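Local coordinates for RNA-dependent RNA polymerase (Taggert virus, PDB 6DX3), which probably cleaves ubiquitin from conjugated proteins through this viral OTU cysteine protease domain, while the full-length parent copies viral RNA, at residues 103-108 with 116-121. Residues are numbered along the deposited sequence; the frame is centred on the assembly and turned at random.
Sequences LEVNFF and VYIWHE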
ATOM      1  N   LEU A 103       0.875  -7.822  -0.805  1.00 19.00           N
ATOM      2  CA  LEU A 103       0.888  -8.664   0.388  1.00 18.33           C
ATOM      3  C   LEU A 103       1.600  -7.978   1.546  1.00 19.57           C
ATOM      4  O   LEU A 103       1.216  -8.167   2.705  1.00 16.29           O
ATOM      5  CB  LEU A 103       1.544 -10.011   0.081  1.00 20.16           C
ATOM      6  CG  LEU A 103       1.718 -10.956   1.274  1.00 21.89           C
ATOM      7  CD1 LEU A 103       0.382 -11.224   1.953  1.00 21.90           C
ATOM      8  CD2 LEU A 103       2.366 -12.260   0.833  1.00 23.97           C
ATOM      9  N   GLU A 104       2.632  -7.183   1.257  1.00 20.89           N
ATOM     10  CA  GLU A 104       3.292  -6.421   2.311  1.00 21.05           C
ATOM     11  C   GLU A 104       2.401  -5.297   2.821  1.00 21.73           C
ATOM     12  O   GLU A 104       2.442  -4.965   4.013  1.00 21.61           O
ATOM     13  CB  GLU A 104       4.623  -5.863   1.805  1.00 21.53           C
ATOM     14  CG  GLU A 104       5.700  -6.918   1.559  1.00 24.16           C
ATOM     15  CD  GLU A 104       5.398  -7.805   0.362  1.00 27.05           C
ATOM     16  OE1 GLU A 104       4.896  -8.930   0.565  1.00 28.41           O
ATOM     17  OE2 GLU A 104       5.653  -7.374  -0.779  1.00 28.28           O
ATOM     18  N   VAL A 105       1.596  -4.698   1.941  1.00 22.10           N
ATOM     19  CA  VAL A 105       0.573  -3.762   2.401  1.00 22.42           C
ATOM     20  C   VAL A 105      -0.428  -4.483   3.290  1.00 21.33           C
ATOM     21  O   VAL A 105      -0.850  -3.962   4.330  1.00 22.12           O
ATOM     22  CB  VAL A 105      -0.127  -3.094   1.204  1.00 23.21           C
ATOM     23  CG1 VAL A 105      -1.252  -2.203   1.697  1.00 23.24           C
ATOM     24  CG2 VAL A 105       0.860  -2.313   0.362  1.00 23.68           C
ATOM     25  N   ASN A 106      -0.829  -5.691   2.885  1.00 20.24           N
ATOM     26  CA  ASN A 106      -1.738  -6.506   3.683  1.00 20.59           C
ATOM     27  C   ASN A 106      -1.231  -6.651   5.112  1.00 19.39           C
ATOM     28  O   ASN A 106      -1.955  -6.371   6.074  1.00 16.98           O
ATOM     29  CB  ASN A 106      -1.904  -7.878   3.018  1.00 21.42           C
ATOM     30  CG  ASN A 106      -3.089  -8.661   3.557  1.00 23.82           C
ATOM     31  OD1 ASN A 106      -3.423  -8.579   4.741  1.00 24.67           O
ATOM     32  ND2 ASN A 106      -3.726  -9.439   2.686  1.00 21.30           N
ATOM     33  N   PHE A 107       0.030  -7.062   5.267  1.00 20.26           N
ATOM     34  CA  PHE A 107       0.574  -7.291   6.604  1.00 22.53           C
ATOM     35  C   PHE A 107       0.705  -5.992   7.391  1.00 21.98           C
ATOM     36  O   PHE A 107       0.403  -5.957   8.589  1.00 21.20           O
ATOM     37  CB  PHE A 107       1.925  -8.001   6.502  1.00 23.17           C
ATOM     38  CG  PHE A 107       1.807  -9.477   6.261  1.00 23.87           C
ATOM     39  CD1 PHE A 107       0.895 -10.236   6.975  1.00 23.02           C
ATOM     40  CD2 PHE A 107       2.599 -10.104   5.311  1.00 25.15           C
ATOM     41  CE1 PHE A 107       0.778 -11.597   6.755  1.00 24.23           C
ATOM     42  CE2 PHE A 107       2.487 -11.466   5.084  1.00 25.47           C
ATOM     43  CZ  PHE A 107       1.577 -12.213   5.805  1.00 25.44           C
ATOM     44  N   PHE A 108       1.154  -4.914   6.743  1.00 23.66           N
ATOM     45  CA  PHE A 108       1.318  -3.654   7.465  1.00 22.96           C
ATOM     46  C   PHE A 108      -0.022  -3.104   7.935  1.00 23.61           C
ATOM     47  O   PHE A 108      -0.126  -2.579   9.051  1.00 24.21           O
ATOM     48  CB  PHE A 108       2.035  -2.627   6.589  1.00 24.49           C
ATOM     49  CG  PHE A 108       2.194  -1.284   7.246  1.00 26.81           C
ATOM     50  CD1 PHE A 108       3.164  -1.082   8.214  1.00 27.61           C
ATOM     51  CD2 PHE A 108       1.371  -0.224   6.896  1.00 27.55           C
ATOM     52  CE1 PHE A 108       3.309   0.152   8.822  1.00 29.33           C
ATOM     53  CE2 PHE A 108       1.514   1.013   7.501  1.00 29.11           C
ATOM     54  CZ  PHE A 108       2.484   1.202   8.462  1.00 29.74           C
ATOM     55  N   VAL A 116      -5.482   0.997   3.886  1.00 24.19           N
ATOM     56  CA  VAL A 116      -4.655   1.396   2.753  1.00 23.57           C
ATOM     57  C   VAL A 116      -5.415   1.127   1.464  1.00 23.69           C
ATOM     58  O   VAL A 116      -5.888   0.007   1.239  1.00 24.03           O
ATOM     59  CB  VAL A 116      -3.300   0.662   2.737  1.00 24.29           C
ATOM     60  CG1 VAL A 116      -2.486   1.093   1.523  1.00 23.30           C
ATOM     61  CG2 VAL A 116      -2.528   0.931   4.023  1.00 26.55           C
ATOM     62  N   TYR A 117      -5.532   2.152   0.626  1.00 23.10           N
ATOM     63  CA  TYR A 117      -6.041   2.017  -0.732  1.00 23.84           C
ATOM     64  C   TYR A 117      -4.855   1.933  -1.681  1.00 24.11           C
ATOM     65  O   TYR A 117      -3.919   2.733  -1.577  1.00 25.58           O
ATOM     66  CB  TYR A 117      -6.924   3.206  -1.120  1.00 24.73           C
ATOM     67  CG  TYR A 117      -8.263   3.299  -0.417  1.00 26.10           C
ATOM     68  CD1 TYR A 117      -9.438   3.416  -1.147  1.00 27.15           C
ATOM     69  CD2 TYR A 117      -8.352   3.300   0.969  1.00 26.51           C
ATOM     70  CE1 TYR A 117     -10.663   3.514  -0.519  1.00 28.40           C
ATOM     71  CE2 TYR A 117      -9.572   3.396   1.607  1.00 27.96           C
ATOM     72  CZ  TYR A 117     -10.724   3.503   0.857  1.00 29.02           C
ATOM     73  OH  TYR A 117     -11.946   3.600   1.483  1.00 30.10           O
ATOM     74  N   ILE A 118      -4.893   0.975  -2.601  1.00 24.16           N
ATOM     75  CA  ILE A 118      -3.868   0.828  -3.631  1.00 25.29           C
ATOM     76  C   ILE A 118      -4.540   1.063  -4.976  1.00 27.72           C
ATOM     77  O   ILE A 118      -5.313   0.219  -5.449  1.00 28.39           O
ATOM     78  CB  ILE A 118      -3.186  -0.545  -3.592  1.00 24.01           C
ATOM     79  CG1 ILE A 118      -2.737  -0.890  -2.170  1.00 22.20           C
ATOM     80  CG2 ILE A 118      -1.995  -0.566  -4.540  1.00 23.09           C
ATOM     81  CD1 ILE A 118      -2.045  -2.243  -2.071  1.00 22.54           C
ATOM     82  N   TRP A 119      -4.248   2.205  -5.590  1.00 29.04           N
ATOM     83  CA  TRP A 119      -4.836   2.568  -6.872  1.00 29.05           C
ATOM     84  C   TRP A 119      -3.913   2.122  -7.998  1.00 29.37           C
ATOM     85  O   TRP A 119      -2.726   2.462  -8.009  1.00 29.36           O
ATOM     86  CB  TRP A 119      -5.080   4.077  -6.945  1.00 28.38           C
ATOM     87  CG  TRP A 119      -5.901   4.606  -5.802  1.00 27.61           C
ATOM     88  CD1 TRP A 119      -5.475   4.845  -4.525  1.00 26.60           C
ATOM     89  CD2 TRP A 119      -7.289   4.963  -5.835  1.00 28.80           C
ATOM     90  NE1 TRP A 119      -6.512   5.326  -3.763  1.00 26.62           N
ATOM     91  CE2 TRP A 119      -7.635   5.411  -4.543  1.00 28.13           C
ATOM     92  CE3 TRP A 119      -8.271   4.947  -6.830  1.00 29.74           C
ATOM     93  CZ2 TRP A 119      -8.923   5.839  -4.221  1.00 29.81           C
ATOM     94  CZ3 TRP A 119      -9.549   5.373  -6.509  1.00 31.28           C
ATOM     95  CH2 TRP A 119      -9.864   5.811  -5.216  1.00 31.18           C
ATOM     96  N   HIS A 120      -4.458   1.362  -8.943  1.00 30.00           N
ATOM     97  CA  HIS A 120      -3.663   0.807 -10.030  1.00 28.62           C
ATOM     98  C   HIS A 120      -3.735   1.719 -11.247  1.00 28.99           C
ATOM     99  O   HIS A 120      -4.815   1.935 -11.806  1.00 28.37           O
ATOM    100  CB  HIS A 120      -4.133  -0.596 -10.400  1.00 26.85           C
ATOM    101  CG  HIS A 120      -3.542  -1.102 -11.678  1.00 27.14           C
ATOM    102  ND1 HIS A 120      -4.204  -1.025 -12.884  1.00 28.58           N
ATOM    103  CD2 HIS A 120      -2.344  -1.675 -11.942  1.00 27.22           C
ATOM    104  CE1 HIS A 120      -3.443  -1.536 -13.835  1.00 30.37           C
ATOM    105  NE2 HIS A 120      -2.308  -1.937 -13.290  1.00 29.12           N
ATOM    106  N   GLU A 121      -2.579   2.231 -11.664  1.00 29.07           N
ATOM    107  CA  GLU A 121      -2.485   3.060 -12.854  1.00 31.75           C
ATOM    108  C   GLU A 121      -2.432   2.183 -14.099  1.00 33.76           C
ATOM    109  O   GLU A 121      -1.578   1.298 -14.211  1.00 34.03           O
ATOM    110  CB  GLU A 121      -1.243   3.948 -12.784  1.00 31.59           C
ATOM    111  CG  GLU A 121      -1.052   4.867 -13.978  1.00 33.80           C
ATOM    112  CD  GLU A 121       0.287   5.573 -13.949  1.00 36.03           C
ATOM    113  OE1 GLU A 121       1.283   4.930 -13.563  1.00 35.52           O
ATOM    114  OE2 GLU A 121       0.343   6.776 -14.288  1.00 37.84           O
TER
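No ring face takes part where V105 meets V116 and I118. The one aromatic ring close by, F108, stays clear of the strand, its CD2 no nearer than 5.0 Å to CG2 of V116, while M49 of helix 40-49 packs against the same side chain. The contact itself illustrates how one branched residue can fit a helix against a strand, one methyl meeting V116 and both lying near CD1 of I118. CG1 of V105, held anti to the backbone N (chi1 176°), comes up against V116 CG1 at 3.5 Å, a close approach for two methyls, with V116 CB 3.7 Å from V105 CG1. The two valines meet at a slant. I118 instead reaches out end-on, CD1 anti to CA (chi2 -180°), placing CD1 3.8 Å from V105 CG2. No hydrogen bond spans the segments; the contact is entirely apolar and buried. I142 and I144 of strand 142-147 and V131 of strand 126-133 extend this surface, and L41 adds a further apolar neighbour to V105. Helix 102-112 thus packs against the sheet strand that follows it, beside helix 40-49, which probably corresponds to the helix that begins at the catalytic cysteine in other OTU proteases: the helix-on-sheet core of the OTU fold.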